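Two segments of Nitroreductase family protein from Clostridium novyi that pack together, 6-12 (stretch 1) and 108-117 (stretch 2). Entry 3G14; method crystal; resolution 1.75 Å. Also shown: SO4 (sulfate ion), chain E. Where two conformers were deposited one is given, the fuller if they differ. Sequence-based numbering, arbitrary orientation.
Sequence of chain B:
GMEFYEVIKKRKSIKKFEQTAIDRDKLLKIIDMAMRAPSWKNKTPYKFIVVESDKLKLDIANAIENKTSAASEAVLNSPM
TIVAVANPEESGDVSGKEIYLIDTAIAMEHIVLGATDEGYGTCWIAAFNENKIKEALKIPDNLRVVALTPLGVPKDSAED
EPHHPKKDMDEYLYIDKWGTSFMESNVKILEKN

Stretch 1, residues 6-12: EVIKKRK
Stretch 2 (108-117) MEHIVLGATD

The two stretches belong to one chain and meet as crossed helices. Residues 6-10 are the last part of a helix that begins earlier in the chain, and residues 108-117 lie wholly within another. The N-to-C directions make an angle of 100°, and the axes come within 9.1 Å. Register is fixed by two CA pairs, Val-7 CA to Asp-117 CA and Arg-11 CA to Thr-116 CA, each 5.8 Å apart. The contact buries 412 Å², both sides summed.

Backbone hydrogen bonds define each framework. In stretch 1, Lys-10 N donates to Glu-6 O (2.9 Å) and Arg-11 N to Val-7 O (3.1 Å). Arg-11 then leaves helical geometry at phi/psi -58/127, and Lys-12 continues extended at -146/164. In stretch 2 the i to i-4 ladder runs unbroken from Val-112 N to Met-108 O (2.9 Å) through Asp-117 N to Leu-113 O (3.0 Å). Gly-114 belongs to this ladder and lies outside the contact; an ideal CB there would point away from stretch 1 and come 2.9 Å from His-110 O.

Apolar packing supplies much of the contact. Val-7 (chi1 173°, t) points its CA-to-CB bond toward stretch 2 and sets CG1 3.3 Å from Leu-113 O, 4.4 Å from Leu-113 CB and 4.0 Å from Thr-116 CB. Its compact, branched side chain fits where the backbones are this close. Ile-8 (m, m) starts away, but its longer chain brings CD1 back to 3.9 Å from Leu-113 CD2. Leu-113 (m, t) leaves sideways and likewise reaches the other stretch with its end. Thr-116 (chi1 -53°, m) points toward stretch 1 and loses 84 Å² to it; its CG2 lies 3.8 Å from Val-7 O and 4.0 Å from Lys-10 CG.

Arg-11 uses its aliphatic portion for packing. With chi1 at -174° (t), chi2 at -143°, between wells, and chi3 at 52° (p), Arg-11 CD lies 3.6 Å from Val-112 CG1 and 4.1 Å from Leu-113 CD2, while Arg-11 CG lies 3.7 Å from Thr-116 OG1. The same side chain thus covers apolar surface and carries its charge beyond it.

Polar contacts across the stretches are sparse, and no clear hydrogen bond joins them. Glu-109 (t, p) starts sideways, but its end approaches Arg-11; Arg-11 NE and Glu-109 OE2 are 4.4 Å apart, beyond a salt bridge. The oxygen is well out of the guanidinium plane, so the relation is one of nearby opposite charges, without an N-H directed at it. Lys-10, exposed, has t, t, t, m torsions that place NZ 3.2 Å from Thr-116 O.

The guanidinium's directed bonds instead include two to a sulfate ion, probably from the crystallisation liquor: Arg-11 NH1 to SO4 O4 at 3.0 Å (N-H...O 164°) and Arg-11 NH2 to SO4 O2 at 3.1 Å (154°).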

# COMPACT_ATOMS: atom_id res chain seq x y z
N GLU B 6 3.88 -12.45 -11.67
CA GLU B 6 2.59 -12.99 -12.13
C GLU B 6 1.45 -12.56 -11.21
O GLU B 6 0.34 -12.33 -11.67
CB GLU B 6 2.61 -14.52 -12.22
CG GLU B 6 3.36 -15.05 -13.41
CD GLU B 6 2.91 -14.40 -14.72
OE1 GLU B 6 1.68 -14.37 -14.95
OE2 GLU B 6 3.78 -13.91 -15.49
N VAL B 7 1.71 -12.47 -9.91
CA VAL B 7 0.65 -12.00 -8.99
C VAL B 7 0.32 -10.53 -9.29
O VAL B 7 -0.85 -10.12 -9.38
CB VAL B 7 1.01 -12.23 -7.50
CG1 VAL B 7 -0.04 -11.59 -6.58
CG2 VAL B 7 1.15 -13.72 -7.19
N ILE B 8 1.35 -9.73 -9.51
CA ILE B 8 1.12 -8.31 -9.77
C ILE B 8 0.30 -8.13 -11.06
O ILE B 8 -0.58 -7.29 -11.11
CB ILE B 8 2.49 -7.55 -9.91
CG1 ILE B 8 3.29 -7.73 -8.61
CG2 ILE B 8 2.26 -6.05 -10.32
CD1 ILE B 8 2.68 -7.10 -7.33
N LYS B 9 0.66 -8.92 -12.09
CA LYS B 9 0.01 -8.86 -13.38
C LYS B 9 -1.41 -9.37 -13.34
O LYS B 9 -2.27 -8.85 -14.06
CB LYS B 9 0.80 -9.62 -14.44
CG LYS B 9 2.09 -8.95 -14.85
CD LYS B 9 2.80 -9.74 -15.91
CE LYS B 9 4.20 -9.25 -16.08
NZ LYS B 9 4.91 -9.98 -17.17
N LYS B 10 -1.67 -10.38 -12.52
CA LYS B 10 -3.00 -11.02 -12.51
C LYS B 10 -4.03 -10.22 -11.71
O LYS B 10 -5.23 -10.33 -11.95
CB LYS B 10 -2.91 -12.45 -11.96
CG LYS B 10 -4.26 -13.18 -11.84
CD LYS B 10 -4.14 -14.70 -11.91
CE LYS B 10 -5.30 -15.44 -11.21
NZ LYS B 10 -5.28 -15.41 -9.66
N ARG B 11 -3.57 -9.42 -10.75
CA ARG B 11 -4.47 -8.68 -9.89
C ARG B 11 -5.38 -7.78 -10.71
O ARG B 11 -4.91 -6.99 -11.50
CB ARG B 11 -3.73 -7.81 -8.87
CG ARG B 11 -4.66 -7.13 -7.87
CD ARG B 11 -4.21 -5.73 -7.51
NE ARG B 11 -3.95 -4.89 -8.67
CZ ARG B 11 -4.88 -4.26 -9.40
NH1 ARG B 11 -6.20 -4.39 -9.14
NH2 ARG B 11 -4.48 -3.52 -10.42
N LYS B 12 -6.69 -7.89 -10.51
CA LYS B 12 -7.64 -6.95 -11.10
C LYS B 12 -8.82 -6.72 -10.18
O LYS B 12 -9.06 -7.51 -9.27
CB LYS B 12 -8.11 -7.44 -12.46
CG LYS B 12 -8.82 -8.77 -12.44
CD LYS B 12 -8.77 -9.49 -13.81
CE LYS B 12 -9.62 -8.79 -14.87
NZ LYS B 12 -10.95 -8.30 -14.36
N MSE B 108 -3.40 -3.28 3.49
CA MSE B 108 -4.51 -3.67 2.64
C MSE B 108 -4.05 -4.11 1.23
O MSE B 108 -4.65 -5.02 0.65
CB MSE B 108 -5.55 -2.53 2.53
CG MSE B 108 -6.81 -2.94 1.83
SE MSE B 108 -7.77 -4.50 2.67
CE MSE B 108 -9.42 -3.40 2.90
N GLU B 109 -2.98 -3.53 0.68
CA GLU B 109 -2.49 -4.01 -0.63
C GLU B 109 -1.84 -5.41 -0.47
O GLU B 109 -1.85 -6.21 -1.43
CB GLU B 109 -1.54 -3.01 -1.29
CG GLU B 109 -1.12 -3.36 -2.73
CD GLU B 109 -2.28 -3.44 -3.72
OE1 GLU B 109 -3.45 -3.22 -3.27
OE2 GLU B 109 -2.02 -3.73 -4.91
N HIS B 110 -1.27 -5.70 0.71
CA HIS B 110 -0.80 -7.06 0.99
C HIS B 110 -1.99 -8.05 1.01
O HIS B 110 -1.88 -9.17 0.49
CB HIS B 110 0.03 -7.13 2.31
CG HIS B 110 1.43 -6.61 2.18
ND1 HIS B 110 2.51 -7.19 2.84
CD2 HIS B 110 1.92 -5.52 1.54
CE1 HIS B 110 3.61 -6.50 2.54
NE2 HIS B 110 3.28 -5.48 1.77
N ILE B 111 -3.12 -7.62 1.57
CA ILE B 111 -4.38 -8.44 1.56
C ILE B 111 -4.77 -8.73 0.12
O ILE B 111 -4.98 -9.89 -0.28
CB ILE B 111 -5.57 -7.70 2.23
CG1 ILE B 111 -5.29 -7.40 3.72
CG2 ILE B 111 -6.88 -8.51 2.07
CD1 ILE B 111 -5.31 -8.61 4.60
N VAL B 112 -4.87 -7.64 -0.65
CA VAL B 112 -5.30 -7.70 -2.05
C VAL B 112 -4.37 -8.57 -2.90
O VAL B 112 -4.81 -9.49 -3.61
CB VAL B 112 -5.49 -6.26 -2.62
CG1 VAL B 112 -5.49 -6.24 -4.17
CG2 VAL B 112 -6.75 -5.61 -2.02
N LEU B 113 -3.07 -8.31 -2.82
CA LEU B 113 -2.14 -9.13 -3.58
C LEU B 113 -2.09 -10.58 -3.08
O LEU B 113 -1.98 -11.54 -3.87
CB LEU B 113 -0.76 -8.50 -3.57
CG LEU B 113 -0.63 -7.17 -4.27
CD1 LEU B 113 0.73 -6.60 -3.93
CD2 LEU B 113 -0.86 -7.31 -5.83
N GLY B 114 -2.15 -10.77 -1.77
CA GLY B 114 -2.19 -12.11 -1.23
C GLY B 114 -3.43 -12.90 -1.66
O GLY B 114 -3.33 -14.09 -1.98
N ALA B 115 -4.59 -12.23 -1.68
CA ALA B 115 -5.83 -12.85 -2.23
C ALA B 115 -5.61 -13.35 -3.64
O ALA B 115 -5.99 -14.47 -3.95
CB ALA B 115 -7.01 -11.87 -2.23
N THR B 116 -5.05 -12.50 -4.49
CA THR B 116 -4.74 -12.87 -5.87
C THR B 116 -3.85 -14.12 -5.94
O THR B 116 -4.15 -15.07 -6.68
CB THR B 116 -4.03 -11.72 -6.60
OG1 THR B 116 -4.81 -10.51 -6.48
CG2 THR B 116 -3.81 -12.09 -8.07
N ASP B 117 -2.78 -14.12 -5.16
CA ASP B 117 -1.88 -15.29 -4.99
C ASP B 117 -2.61 -16.57 -4.60
O ASP B 117 -2.19 -17.66 -5.02
CB ASP B 117 -0.80 -14.91 -3.95
CG ASP B 117 0.16 -16.02 -3.66
OD1 ASP B 117 0.89 -16.44 -4.57
OD2 ASP B 117 0.19 -16.48 -2.50
S SO4 E . -7.93 -2.74 -12.16
O1 SO4 E . -8.60 -1.60 -12.76
O2 SO4 E . -6.56 -2.87 -12.67
O3 SO4 E . -8.63 -3.97 -12.52
O4 SO4 E . -7.87 -2.53 -10.72